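Local coordinates for uncharacterized protein (Pyrococcus furiosus, PDB 4XLZ), which removes an acetyl group from N,N'-diacetylchitobiose as a metal-dependent deacetylase of carbohydrate esterase family 14, at the interface of chains A and B. Coordinates in Å, arbitrary orientation; residue numbers count along the deposited sequence, not the author numbering. Chains: chain A/B, Uncharacterized protein.

Contact 1: the interface of chains A and B. Residues chain A 8, 256, 260-263; chain B 230, 233-234, 237.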
ATOM      1  N   PHE A   8      38.809  23.480   8.514  1.00 19.07           N
ATOM      2  CA  PHE A   8      37.537  22.801   8.789  1.00 18.54           C
ATOM      3  C   PHE A   8      37.598  22.301  10.209  1.00 18.55           C
ATOM      4  O   PHE A   8      36.611  22.320  10.949  1.00 19.21           O
ATOM      5  CB  PHE A   8      37.424  21.562   7.790  1.00 18.44           C
ATOM      6  CG  PHE A   8      36.395  20.566   8.282  1.00 17.79           C
ATOM      7  CD1 PHE A   8      35.050  20.929   8.268  1.00 14.99           C
ATOM      8  CD2 PHE A   8      36.780  19.345   8.843  1.00 20.41           C
ATOM      9  CE1 PHE A   8      34.108  20.018   8.838  1.00 18.84           C
ATOM     10  CE2 PHE A   8      35.868  18.436   9.419  1.00 20.29           C
ATOM     11  CZ  PHE A   8      34.509  18.791   9.380  1.00 18.94           C
ATOM     12  N   LEU A 256      20.996  18.436  14.716  1.00 15.55           N
ATOM     13  CA  LEU A 256      21.374  18.852  13.320  1.00 15.10           C
ATOM     14  C   LEU A 256      22.049  17.721  12.589  1.00 16.60           C
ATOM     15  O   LEU A 256      21.925  17.638  11.364  1.00 16.53           O
ATOM     16  CB  LEU A 256      22.379  20.052  13.484  1.00 17.39           C
ATOM     17  CG  LEU A 256      22.762  20.751  12.252  1.00 23.87           C
ATOM     18  CD1 LEU A 256      21.591  21.645  11.917  1.00 27.87           C
ATOM     19  CD2 LEU A 256      24.003  21.763  12.681  1.00 30.15           C
ATOM     20  N   ILE A 260      21.500  16.028   6.467  1.00 14.28           N
ATOM     21  CA  ILE A 260      22.413  16.749   5.580  1.00 14.08           C
ATOM     22  C   ILE A 260      23.772  17.115   6.200  1.00 15.30           C
ATOM     23  O   ILE A 260      24.370  18.168   5.783  1.00 16.30           O
ATOM     24  CB  ILE A 260      21.760  17.988   4.874  1.00 14.87           C
ATOM     25  CG1 ILE A 260      21.439  19.119   5.869  1.00 16.84           C
ATOM     26  CG2 ILE A 260      20.457  17.531   4.072  1.00 16.44           C
ATOM     27  CD1 ILE A 260      21.063  20.411   5.091  1.00 16.22           C
ATOM     28  N   THR A 261      24.366  16.211   6.982  1.00 13.39           N
ATOM     29  CA  THR A 261      25.621  16.614   7.671  1.00 13.84           C
ATOM     30  C   THR A 261      26.684  15.651   7.166  1.00 15.18           C
ATOM     31  O   THR A 261      26.771  14.461   7.637  1.00 16.90           O
ATOM     32  CB  THR A 261      25.446  16.496   9.207  1.00 14.79           C
ATOM     33  OG1 THR A 261      24.537  17.483   9.637  1.00 14.35           O
ATOM     34  CG2 THR A 261      26.775  16.799   9.926  1.00 17.19           C
ATOM     35  N   PRO A 262      27.635  16.127   6.315  1.00 15.24           N
ATOM     36  CA  PRO A 262      28.571  15.190   5.686  1.00 16.10           C
ATOM     37  C   PRO A 262      29.686  14.747   6.609  1.00 18.01           C
ATOM     38  O   PRO A 262      30.435  13.820   6.238  1.00 22.35           O
ATOM     39  CB  PRO A 262      29.090  15.977   4.472  1.00 19.06           C
ATOM     40  CG  PRO A 262      28.935  17.395   4.866  1.00 19.16           C
ATOM     41  CD  PRO A 262      27.674  17.484   5.744  1.00 15.75           C
ATOM     42  N   PHE A 263      29.771  15.315   7.822  1.00 16.21           N
ATOM     43  CA  PHE A 263      30.849  14.861   8.762  1.00 17.14           C
ATOM     44  C   PHE A 263      30.262  14.342  10.059  1.00 16.84           C
ATOM     45  O   PHE A 263      30.849  14.348  11.135  1.00 18.07           O
ATOM     46  CB  PHE A 263      31.786  16.123   9.056  1.00 17.37           C
ATOM     47  CG  PHE A 263      31.020  17.414   9.207  1.00 15.42           C
ATOM     48  CD1 PHE A 263      30.987  18.387   8.199  1.00 17.94           C
ATOM     49  CD2 PHE A 263      30.318  17.722  10.410  1.00 16.34           C
ATOM     50  CE1 PHE A 263      30.285  19.599   8.433  1.00 15.78           C
ATOM     51  CE2 PHE A 263      29.552  18.896  10.586  1.00 16.54           C
ATOM     52  CZ  PHE A 263      29.585  19.843   9.555  1.00 17.70           C
TER
ATOM     53  N   PHE B 230      26.677  26.440  10.445  1.00 16.43           N
ATOM     54  CA  PHE B 230      26.639  25.094   9.775  1.00 15.89           C
ATOM     55  C   PHE B 230      27.026  25.102   8.309  1.00 16.11           C
ATOM     56  O   PHE B 230      27.901  24.339   7.886  1.00 15.44           O
ATOM     57  CB  PHE B 230      25.200  24.538   9.988  1.00 14.38           C
ATOM     58  CG  PHE B 230      24.988  23.123   9.308  1.00 16.08           C
ATOM     59  CD1 PHE B 230      25.736  22.037   9.643  1.00 18.52           C
ATOM     60  CD2 PHE B 230      23.937  22.999   8.469  1.00 17.88           C
ATOM     61  CE1 PHE B 230      25.529  20.765   9.039  1.00 20.02           C
ATOM     62  CE2 PHE B 230      23.724  21.749   7.873  1.00 20.97           C
ATOM     63  CZ  PHE B 230      24.516  20.678   8.191  1.00 17.40           C
ATOM     64  N   THR B 233      30.656  25.726   7.830  1.00 14.81           N
ATOM     65  CA  THR B 233      31.454  24.557   8.200  1.00 14.77           C
ATOM     66  C   THR B 233      31.411  23.487   7.074  1.00 15.47           C
ATOM     67  O   THR B 233      32.463  22.917   6.705  1.00 16.29           O
ATOM     68  CB  THR B 233      30.982  23.970   9.516  1.00 16.04           C
ATOM     69  OG1 THR B 233      31.108  25.024  10.530  1.00 16.48           O
ATOM     70  CG2 THR B 233      31.869  22.810   9.963  1.00 16.99           C
ATOM     71  N   VAL B 234      30.187  23.299   6.529  1.00 15.11           N
ATOM     72  CA  VAL B 234      30.128  22.351   5.400  1.00 15.63           C
ATOM     73  C   VAL B 234      30.929  22.788   4.182  1.00 14.73           C
ATOM     74  O   VAL B 234      31.595  21.952   3.543  1.00 16.71           O
ATOM     75  CB  VAL B 234      28.615  22.150   5.051  1.00 15.44           C
ATOM     76  CG1 VAL B 234      28.433  21.326   3.786  1.00 18.54           C
ATOM     77  CG2 VAL B 234      27.853  21.458   6.216  1.00 17.20           C
ATOM     78  N   PHE B 237      34.418  22.128   4.807  1.00 17.38           N
ATOM     79  CA  PHE B 237      34.716  20.717   4.676  1.00 18.25           C
ATOM     80  C   PHE B 237      35.034  20.366   3.218  1.00 17.93           C
ATOM     81  O   PHE B 237      36.001  19.649   2.989  1.00 18.52           O
ATOM     82  CB  PHE B 237      33.430  19.933   5.191  1.00 16.85           C
ATOM     83  CG  PHE B 237      33.449  18.434   4.973  1.00 17.37           C
ATOM     84  CD1 PHE B 237      32.765  17.851   3.913  1.00 16.94           C
ATOM     85  CD2 PHE B 237      34.159  17.623   5.860  1.00 20.21           C
ATOM     86  CE1 PHE B 237      32.769  16.476   3.696  1.00 18.04           C
ATOM     87  CE2 PHE B 237      34.179  16.215   5.691  1.00 21.53           C
ATOM     88  CZ  PHE B 237      33.444  15.629   4.660  1.00 17.17           C
TER
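Helix 221-240 of chain B sets one apolar face, B:Phe230, B:Thr233, B:Val234 and B:Phe237, against A:Phe8 and the C-terminal stretch of chain A in this CE-14 deacetylase of the GlcNAc-PI de-N-acetylase family. B:Phe237 is held between A:Phe8 and A:Pro262. A:Phe8 lies alongside it, pointing the same way, and the two rings meet edge to face with centroids 5.2 Å apart and planes turned by 67°. The rim of B:Phe237, at CD2, stands 3.7 Å from A:Phe8 CZ, over one face of the A:Phe8 ring. Elsewhere on B:Phe237, CE1 meets A:Pro262 CB at 3.8 Å, the two side chains sliding past each other in opposite directions. A:Phe263 turns its CG between its own backbone N and carbonyl carbon (chi1 39°), and its ring tip reaches back to the helix: CZ touches the methyl CG2 of B:Thr233 at 3.8 Å, and CE1 touches CG2 of B:Val234 at 3.8 Å. Farther along, B:Phe230 extends with CG anti to the backbone N. A:Leu256 CG sits over the centre of one ring face, while its methyl CD2 presses on B:Phe230 CD1 at 3.5 Å; B:Val234 CG2 backs the opposite face toward the rim. The A:Thr261 hydroxyl OG1 lies 3.5 Å from CE1 of B:Phe230, and A:Ile260 CG1 packs near CE2 of B:Phe230. No hydrogen bond crosses this patch.

Contact 2: the interface of chains A and B. Residues chain A 1-3, 11; chain B 228, 232, 236, 245-246.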
HETATM    1  N   MSE A   1      29.050  35.373  10.130  1.00 21.44           N
HETATM    2  CA  MSE A   1      29.442  34.442  11.201  1.00 15.71           C
HETATM    3  C   MSE A   1      30.333  33.328  10.689  1.00 18.43           C
HETATM    4  O   MSE A   1      30.190  32.933   9.516  1.00 18.56           O
HETATM    5  CB  MSE A   1      28.181  33.745  11.800  1.00 17.87           C
HETATM    6  CG  MSE A   1      27.303  34.782  12.565  1.00 19.06           C
HETATM    7 SE   MSE A   1      25.660  34.069  13.217  1.00 21.10          SE
HETATM    8  CE  MSE A   1      24.569  34.450  11.549  1.00 23.61           C
ATOM      9  N   PHE A   2      31.191  32.781  11.567  1.00 17.44           N
ATOM     10  CA  PHE A   2      32.107  31.720  11.183  1.00 18.14           C
ATOM     11  C   PHE A   2      33.015  32.093  10.043  1.00 19.64           C
ATOM     12  O   PHE A   2      33.522  31.291   9.260  1.00 21.17           O
ATOM     13  CB  PHE A   2      31.358  30.354  10.873  1.00 16.77           C
ATOM     14  CG  PHE A   2      31.277  29.440  12.049  1.00 19.14           C
ATOM     15  CD1 PHE A   2      30.742  29.895  13.288  1.00 15.63           C
ATOM     16  CD2 PHE A   2      31.614  28.127  11.927  1.00 17.13           C
ATOM     17  CE1 PHE A   2      30.635  29.054  14.422  1.00 17.57           C
ATOM     18  CE2 PHE A   2      31.469  27.287  12.976  1.00 18.93           C
ATOM     19  CZ  PHE A   2      31.014  27.648  14.233  1.00 20.02           C
ATOM     20  N   GLU A   3      33.350  33.387  10.008  1.00 20.12           N
ATOM     21  CA  GLU A   3      34.288  33.941   8.986  1.00 21.83           C
ATOM     22  C   GLU A   3      35.725  33.989   9.493  1.00 24.12           C
ATOM     23  O   GLU A   3      36.630  33.980   8.672  1.00 26.99           O
ATOM     24  CB  GLU A   3      33.828  35.357   8.634  1.00 21.16           C
ATOM     25  CG  GLU A   3      32.614  35.204   7.674  1.00 27.26           C
ATOM     26  CD  GLU A   3      31.908  36.438   7.580  1.00 34.48           C
ATOM     27  OE1 GLU A   3      31.055  36.738   8.487  1.00 37.46           O
ATOM     28  OE2 GLU A   3      32.188  37.111   6.595  1.00 30.82           O
ATOM     29  N   ALA A  11      36.461  25.009  12.486  1.00 18.99           N
ATOM     30  CA  ALA A  11      35.063  25.223  12.362  1.00 19.33           C
ATOM     31  C   ALA A  11      34.201  24.109  13.008  1.00 17.56           C
ATOM     32  O   ALA A  11      33.226  24.398  13.680  1.00 17.39           O
ATOM     33  CB  ALA A  11      34.713  25.370  10.878  1.00 16.24           C
TER
ATOM     34  N   GLU B 228      24.027  29.654   9.569  1.00 15.74           N
ATOM     35  CA  GLU B 228      25.228  30.215   8.900  1.00 15.54           C
ATOM     36  C   GLU B 228      26.462  29.504   9.346  1.00 14.72           C
ATOM     37  O   GLU B 228      27.233  29.091   8.500  1.00 16.78           O
ATOM     38  CB  GLU B 228      25.251  31.794   8.987  1.00 16.03           C
ATOM     39  CG  GLU B 228      26.435  32.241   8.200  1.00 20.19           C
ATOM     40  CD  GLU B 228      26.536  33.781   8.063  1.00 22.98           C
ATOM     41  OE1 GLU B 228      27.619  34.267   7.709  1.00 24.78           O
ATOM     42  OE2 GLU B 228      25.506  34.470   8.178  1.00 28.01           O
ATOM     43  N   ARG B 232      28.728  27.424   6.665  1.00 17.47           N
ATOM     44  CA  ARG B 232      30.129  27.712   6.385  1.00 17.41           C
ATOM     45  C   ARG B 232      31.035  26.514   6.777  1.00 14.15           C
ATOM     46  O   ARG B 232      32.015  26.276   6.085  1.00 16.41           O
ATOM     47  CB  ARG B 232      30.622  28.927   7.264  1.00 18.75           C
ATOM     48  CG  ARG B 232      29.805  30.213   6.935  1.00 21.87           C
ATOM     49  CD  ARG B 232      30.753  31.395   6.816  1.00 19.56           C
ATOM     50  NE  ARG B 232      29.959  32.618   6.602  1.00 17.91           N
ATOM     51  CZ  ARG B 232      30.143  33.392   5.528  1.00 16.02           C
ATOM     52  NH1 ARG B 232      31.162  33.133   4.677  1.00 19.67           N
ATOM     53  NH2 ARG B 232      29.338  34.479   5.462  1.00 18.62           N
HETATM   54  N   MSE B 236      33.524  24.659   4.114  1.00 16.19           N
HETATM   55  CA  MSE B 236      34.964  24.495   4.401  1.00 16.67           C
HETATM   56  C   MSE B 236      35.317  23.022   4.354  1.00 16.52           C
HETATM   57  O   MSE B 236      36.395  22.663   3.925  1.00 18.55           O
HETATM   58  CB  MSE B 236      35.276  25.064   5.787  1.00 16.84           C
HETATM   59  CG  MSE B 236      35.042  26.567   5.722  1.00 18.92           C
HETATM   60 SE   MSE B 236      35.258  27.383   7.540  1.00 24.44          SE
HETATM   61  CE  MSE B 236      37.187  27.106   7.545  1.00 27.23           C
ATOM     62  N   ARG B 245      38.924  28.011   0.075  1.00 20.20           N
ATOM     63  CA  ARG B 245      38.173  28.378   1.289  1.00 18.85           C
ATOM     64  C   ARG B 245      36.777  27.664   1.355  1.00 18.59           C
ATOM     65  O   ARG B 245      36.508  26.989   2.345  1.00 19.42           O
ATOM     66  CB  ARG B 245      37.968  29.909   1.401  1.00 20.46           C
ATOM     67  CG  ARG B 245      37.529  30.250   2.786  1.00 19.93           C
ATOM     68  CD  ARG B 245      37.335  31.755   2.888  1.00 25.85           C
ATOM     69  NE  ARG B 245      37.004  32.140   4.239  1.00 24.30           N
ATOM     70  CZ  ARG B 245      36.436  33.344   4.558  1.00 29.27           C
ATOM     71  NH1 ARG B 245      36.214  33.626   5.861  1.00 28.72           N
ATOM     72  NH2 ARG B 245      36.014  34.283   3.646  1.00 30.98           N
ATOM     73  N   TYR B 246      36.028  27.851   0.281  1.00 19.13           N
ATOM     74  CA  TYR B 246      34.611  27.281   0.331  1.00 16.78           C
ATOM     75  C   TYR B 246      34.452  26.479  -0.943  1.00 17.73           C
ATOM     76  O   TYR B 246      34.688  26.896  -2.081  1.00 18.01           O
ATOM     77  CB  TYR B 246      33.608  28.401   0.314  1.00 17.56           C
ATOM     78  CG  TYR B 246      33.706  29.287   1.546  1.00 17.15           C
ATOM     79  CD1 TYR B 246      33.738  28.748   2.868  1.00 16.84           C
ATOM     80  CD2 TYR B 246      33.612  30.678   1.390  1.00 20.13           C
ATOM     81  CE1 TYR B 246      33.770  29.580   3.974  1.00 18.99           C
ATOM     82  CE2 TYR B 246      33.618  31.518   2.529  1.00 19.21           C
ATOM     83  CZ  TYR B 246      33.719  30.953   3.763  1.00 19.53           C
ATOM     84  OH  TYR B 246      33.694  31.681   4.894  1.00 21.23           O
TER
HETATM   85  O   HOH W   1      34.853  30.726   7.102  1.00 25.31           O
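A polar interface between copies of one protein lays the N-terminus of chain A, A:Met1 to A:Glu3, on helix 221-240 of chain B; it ties the chain start to its neighbour in the deposited six-chain assembly, which may be the biological one. The terminal amino group, A:Met1 N, donates to the carboxylate oxygen OE1 of B:Glu228 at 3.0 Å, coming from above the carboxylate plane, 70° out of it. The same nitrogen bonds A:Glu3 OE1 on its anti side, so two acidic groups of opposite chains hold the amino group and would tend to stabilise its positive charge. B:Glu228 stretches out to this point with CG anti to the backbone N (chi1 -176°). Its OE1 also takes both NE and NH2 of B:Arg232, a side-on grip on one oxygen in the guanidinium plane; the NH2 bond, 2.8 Å from OE1, is a salt bridge within chain B. Three donors thus converge on B:Glu228 OE1. Over one face of the B:Arg232 guanidinium lies A:Glu3, with A:Glu3 CG 3.7 Å from B:Arg232 CZ and above the centre, its carboxylate plane only 7° from that of the guanidinium; the two flat groups stack rather than pair end to end. At the edge of the guanidinium away from B:Glu228, NH1 donates to B:Tyr246 OH, tilted somewhat out of the guanidinium plane, which steadies the rotation of the group. B:Arg245 NH1 comes close to A:Glu3 O, but its N-H points elsewhere. The selenomethionine side chain of A:Met1 bends at chi3 and brings its methyl CE to 3.8 Å from B:Glu228 CB. A:Ala11 CB touches the selenium of B:Met236 at 3.9 Å. From B:Tyr246 OH a water continues across the interface: it lies 2.7 Å from that hydroxyl and 2.6 Å from the backbone oxygen of A:Phe2.

The C-alpha centres of contact 1 and contact 2 are about 10 Å apart, and both draw on helices 221-240 of chain B and 8-19 of chain A. Along the chain B helix their residues interleave, so one element offers an apolar strip to contact 1 and a mainly charged one to contact 2. Chain A supplies both end regions of its sequence: a stretch close to its C-terminus, with A:Phe8, enters contact 1, its first residues contact 2. Together the apolar and polar patches form neighbouring parts of an interface that is not an exact two-fold, and both would be expected to fix the relative placement of the two subunits.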